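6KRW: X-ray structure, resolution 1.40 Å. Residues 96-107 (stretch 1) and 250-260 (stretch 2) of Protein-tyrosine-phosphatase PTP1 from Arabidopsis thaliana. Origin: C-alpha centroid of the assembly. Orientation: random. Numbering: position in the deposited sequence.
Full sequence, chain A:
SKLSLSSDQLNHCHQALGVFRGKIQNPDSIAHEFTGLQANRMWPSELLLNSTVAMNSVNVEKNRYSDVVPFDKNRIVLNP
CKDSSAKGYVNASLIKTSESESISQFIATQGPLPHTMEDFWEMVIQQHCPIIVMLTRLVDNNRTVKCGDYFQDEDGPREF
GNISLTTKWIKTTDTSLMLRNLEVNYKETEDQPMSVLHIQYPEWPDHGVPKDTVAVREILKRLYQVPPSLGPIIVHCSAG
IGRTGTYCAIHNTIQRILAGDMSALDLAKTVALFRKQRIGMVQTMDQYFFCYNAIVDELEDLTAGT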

# COMPACT_ATOMS: atom_id res chain seq x y z
N LYS A 96 0.75 -8.45 5.98
CA LYS A 96 -0.16 -8.80 7.08
C LYS A 96 0.67 -8.91 8.35
O LYS A 96 1.59 -9.72 8.39
CB LYS A 96 -0.94 -10.08 6.76
CG LYS A 96 -1.92 -10.53 7.81
CD LYS A 96 -2.70 -11.75 7.40
CE LYS A 96 -3.75 -12.12 8.43
NZ LYS A 96 -4.52 -13.33 8.04
N THR A 97 0.32 -8.16 9.37
CA THR A 97 1.07 -8.14 10.65
C THR A 97 0.27 -8.88 11.73
O THR A 97 0.85 -9.30 12.70
CB THR A 97 1.35 -6.71 11.08
OG1 THR A 97 0.09 -6.07 11.31
CG2 THR A 97 2.15 -5.96 10.05
N SER A 98 -1.04 -8.97 11.58
CA SER A 98 -1.94 -9.32 12.70
C SER A 98 -3.15 -10.09 12.17
O SER A 98 -3.46 -9.96 11.00
CB SER A 98 -2.44 -8.12 13.48
OG SER A 98 -1.52 -7.03 13.54
N GLU A 99 -3.80 -10.87 13.03
CA GLU A 99 -5.09 -11.48 12.65
C GLU A 99 -6.12 -10.86 13.57
O GLU A 99 -6.44 -11.45 14.58
CB GLU A 99 -5.11 -13.00 12.79
CG GLU A 99 -6.45 -13.58 12.36
CD GLU A 99 -6.72 -13.37 10.88
OE1 GLU A 99 -7.75 -12.77 10.53
OE2 GLU A 99 -5.90 -13.84 10.10
N SER A 100 -6.60 -9.69 13.18
CA SER A 100 -7.54 -8.88 13.98
C SER A 100 -8.55 -8.25 13.02
O SER A 100 -8.14 -7.74 11.96
CB SER A 100 -6.81 -7.83 14.77
OG SER A 100 -7.73 -6.90 15.31
N GLU A 101 -9.82 -8.26 13.41
CA GLU A 101 -10.88 -7.58 12.64
C GLU A 101 -10.64 -6.07 12.64
O GLU A 101 -11.36 -5.37 11.90
CB GLU A 101 -12.24 -7.94 13.24
CG GLU A 101 -12.48 -9.44 13.30
CD GLU A 101 -13.79 -9.86 13.94
OE1 GLU A 101 -14.67 -10.33 13.20
OE2 GLU A 101 -13.92 -9.73 15.18
N SER A 102 -9.68 -5.57 13.42
CA SER A 102 -9.46 -4.10 13.54
C SER A 102 -8.20 -3.67 12.78
O SER A 102 -7.93 -2.47 12.77
CB SER A 102 -9.38 -3.68 14.98
OG SER A 102 -10.54 -4.08 15.68
N ILE A 103 -7.44 -4.62 12.21
CA ILE A 103 -6.14 -4.30 11.54
C ILE A 103 -6.22 -4.74 10.08
O ILE A 103 -6.43 -5.93 9.82
CB ILE A 103 -4.98 -4.92 12.32
CG1 ILE A 103 -5.01 -4.45 13.78
CG2 ILE A 103 -3.67 -4.57 11.62
CD1 ILE A 103 -4.09 -5.17 14.68
N SER A 104 -6.11 -3.77 9.16
CA SER A 104 -6.15 -4.03 7.70
C SER A 104 -4.95 -4.89 7.29
O SER A 104 -3.83 -4.73 7.83
CB SER A 104 -6.11 -2.77 6.90
OG SER A 104 -7.13 -1.85 7.33
N GLN A 105 -5.19 -5.70 6.27
CA GLN A 105 -4.11 -6.33 5.51
C GLN A 105 -4.01 -5.60 4.17
O GLN A 105 -5.04 -5.00 3.71
CB GLN A 105 -4.34 -7.83 5.37
CG GLN A 105 -5.49 -8.23 4.49
CD GLN A 105 -5.79 -9.71 4.55
OE1 GLN A 105 -4.89 -10.54 4.83
NE2 GLN A 105 -7.03 -10.05 4.23
N PHE A 106 -2.84 -5.61 3.60
CA PHE A 106 -2.57 -4.93 2.32
C PHE A 106 -2.09 -5.91 1.27
O PHE A 106 -1.45 -6.93 1.57
CB PHE A 106 -1.53 -3.82 2.46
CG PHE A 106 -1.71 -2.96 3.67
CD1 PHE A 106 -1.09 -3.26 4.87
CD2 PHE A 106 -2.48 -1.80 3.61
CE1 PHE A 106 -1.25 -2.47 5.99
CE2 PHE A 106 -2.62 -0.99 4.72
CZ PHE A 106 -2.01 -1.32 5.91
N ILE A 107 -2.33 -5.57 0.03
CA ILE A 107 -1.60 -6.09 -1.13
C ILE A 107 -0.69 -5.01 -1.65
O ILE A 107 -1.21 -3.99 -2.18
CB ILE A 107 -2.51 -6.69 -2.20
CG1 ILE A 107 -3.22 -7.94 -1.66
CG2 ILE A 107 -1.73 -7.00 -3.45
CD1 ILE A 107 -4.27 -8.48 -2.60
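Stretch 2, residues 250-260: IHNTIQRILAG

Three hydrogen bonds fix stretch 2 against stretch 1, and two of them converge on Ser104. Its backbone N donates to Gln255 OE1 at 2.8 Å with an N-H...O angle of 162°, while Gln255 NE2 donates to Ser104 OG at 3.1 Å and a less linear 146°. One carboxamide thus serves as acceptor for the main chain and donor to the side chain of the same serine. Gln255 reaches this position with chi1 at -75° (m) and chi2 at -170° (t), its CA-to-CB bond pointing toward stretch 1. The third bond runs from Asn252 ND2 to Thr97 OG1, 3.0 Å at 165°. Thr97 OG1 also lies 2.9 Å from Ser98 OG in a hydrogen bond that either hydroxyl could donate. The Asn252 amide is held from its other end as well, since Arg256 NH1 donates to Asn252 OD1 at 2.9 Å.

Two waters extend this network. One donates to Ser104 O and to Gln255 OE1, both at 2.8 Å, and accepts from Asn252 ND2 at 2.9 Å; the other bridges Ser102 O (3.0 Å) and Gln255 O (2.7 Å), linking the two backbones through a single water.

The backbone explains the spacing of these contacts. Stretch 2 enters already helical at Ile250, as the continuation of a helix that begins earlier in the chain, with i-to-i+4 bonds such as Arg256 N to Asn252 O at 2.9 Å, so His251, Asn252, Gln255, Arg256 and Ala259 recur on the side that meets stretch 1. At its end Gly260 adopts a positive phi of 92° in a Schellman motif. Stretch 1 is mostly irregular: a type I turn spans Ser100 to Ile103, closed by Ile103 N to Ser100 O at 3.2 Å, and strand begins at Phe106. The chains run in broadly opposite directions over the stretch from Ser102 to Phe106: Ser102 lies by Ala259 (CA to CA 6.6 Å), Ile103 by Gln255 (CA to CA 5.7 Å), and Phe106 by His251.

Packing against Ile103 and Phe106 adds to the polar contacts. Ile103 has a sideways CA-to-CB bond, but its end comes nearer the helix: Ile103 CD1 is 3.8 Å from Arg256 CG and 4.0 Å from Ala259 CB, and Ile103 CG2 is 3.8 Å from Asn252 ND2. Farther along, Phe106 presents its edge to the face of the His251 ring, with centroids 5.0 Å apart, planes at 84°, and Phe106 CZ 3.6 Å from His251 CD2. Phe106 CE1 also approaches Asn252 CB at 4.2 Å. Altogether the contact buries 487 Å², both sides summed.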

# COMPACT_ATOMS: atom_id res chain seq x y z
N ILE A 250 2.49 3.71 8.11
CA ILE A 250 1.69 4.71 8.88
C ILE A 250 0.33 4.10 9.22
O ILE A 250 -0.10 4.14 10.39
CB ILE A 250 1.57 6.01 8.06
CG1 ILE A 250 2.94 6.64 7.80
CG2 ILE A 250 0.57 6.97 8.72
CD1 ILE A 250 2.96 7.66 6.64
N HIS A 251 -0.34 3.55 8.22
CA HIS A 251 -1.69 2.96 8.40
C HIS A 251 -1.65 1.82 9.42
O HIS A 251 -2.45 1.79 10.36
CB HIS A 251 -2.17 2.53 7.02
CG HIS A 251 -3.53 1.95 6.95
ND1 HIS A 251 -4.44 2.39 6.01
CD2 HIS A 251 -4.15 0.97 7.64
CE1 HIS A 251 -5.54 1.67 6.11
NE2 HIS A 251 -5.41 0.82 7.12
N ASN A 252 -0.68 0.94 9.25
CA ASN A 252 -0.59 -0.25 10.13
C ASN A 252 -0.24 0.17 11.56
O ASN A 252 -0.80 -0.39 12.53
CB ASN A 252 0.48 -1.15 9.55
CG ASN A 252 0.65 -2.46 10.30
OD1 ASN A 252 1.71 -2.67 10.91
ND2 ASN A 252 -0.37 -3.29 10.25
N THR A 253 0.67 1.13 11.72
CA THR A 253 1.09 1.53 13.07
C THR A 253 -0.10 2.11 13.82
O THR A 253 -0.32 1.79 15.00
CB THR A 253 2.27 2.51 13.01
OG1 THR A 253 3.39 1.83 12.41
CG2 THR A 253 2.62 3.04 14.38
N ILE A 254 -0.79 3.06 13.20
CA ILE A 254 -1.95 3.70 13.88
C ILE A 254 -3.00 2.65 14.25
O ILE A 254 -3.47 2.65 15.39
CB ILE A 254 -2.51 4.84 13.01
CG1 ILE A 254 -1.48 5.96 12.89
CG2 ILE A 254 -3.85 5.31 13.54
CD1 ILE A 254 -1.22 6.74 14.14
N GLN A 255 -3.35 1.76 13.31
CA GLN A 255 -4.38 0.73 13.62
C GLN A 255 -3.92 -0.14 14.79
O GLN A 255 -4.76 -0.52 15.62
CB GLN A 255 -4.66 -0.12 12.40
CG GLN A 255 -5.50 0.61 11.38
CD GLN A 255 -5.99 -0.28 10.27
OE1 GLN A 255 -5.28 -1.19 9.84
NE2 GLN A 255 -7.20 -0.01 9.79
N ARG A 256 -2.65 -0.52 14.79
CA ARG A 256 -2.17 -1.43 15.86
C ARG A 256 -2.14 -0.71 17.22
O ARG A 256 -2.46 -1.34 18.22
CB ARG A 256 -0.82 -2.02 15.46
CG ARG A 256 -0.96 -3.11 14.41
CD ARG A 256 0.35 -3.45 13.75
NE ARG A 256 1.37 -3.87 14.71
CZ ARG A 256 2.66 -3.69 14.53
NH1 ARG A 256 3.11 -3.20 13.38
NH2 ARG A 256 3.52 -4.09 15.47
N ILE A 257 -1.82 0.58 17.25
CA ILE A 257 -1.90 1.35 18.52
C ILE A 257 -3.35 1.34 19.00
O ILE A 257 -3.59 1.06 20.18
CB ILE A 257 -1.36 2.78 18.34
CG1 ILE A 257 0.14 2.76 18.06
CG2 ILE A 257 -1.72 3.64 19.54
CD1 ILE A 257 0.66 4.08 17.48
N LEU A 258 -4.29 1.60 18.09
CA LEU A 258 -5.73 1.68 18.46
C LEU A 258 -6.25 0.31 18.89
O LEU A 258 -7.23 0.27 19.64
CB LEU A 258 -6.52 2.20 17.26
CG LEU A 258 -6.32 3.68 16.96
CD1 LEU A 258 -7.01 4.05 15.65
CD2 LEU A 258 -6.87 4.54 18.10
N ALA A 259 -5.58 -0.76 18.46
CA ALA A 259 -6.03 -2.13 18.81
C ALA A 259 -5.31 -2.65 20.05
O ALA A 259 -5.66 -3.73 20.51
CB ALA A 259 -5.84 -3.06 17.64
N GLY A 260 -4.35 -1.90 20.58
CA GLY A 260 -3.67 -2.25 21.84
C GLY A 260 -2.41 -3.07 21.64
O GLY A 260 -1.96 -3.66 22.61
O HOH W 1 -7.45 -0.66 15.12
O HOH W 2 -2.86 -2.37 9.02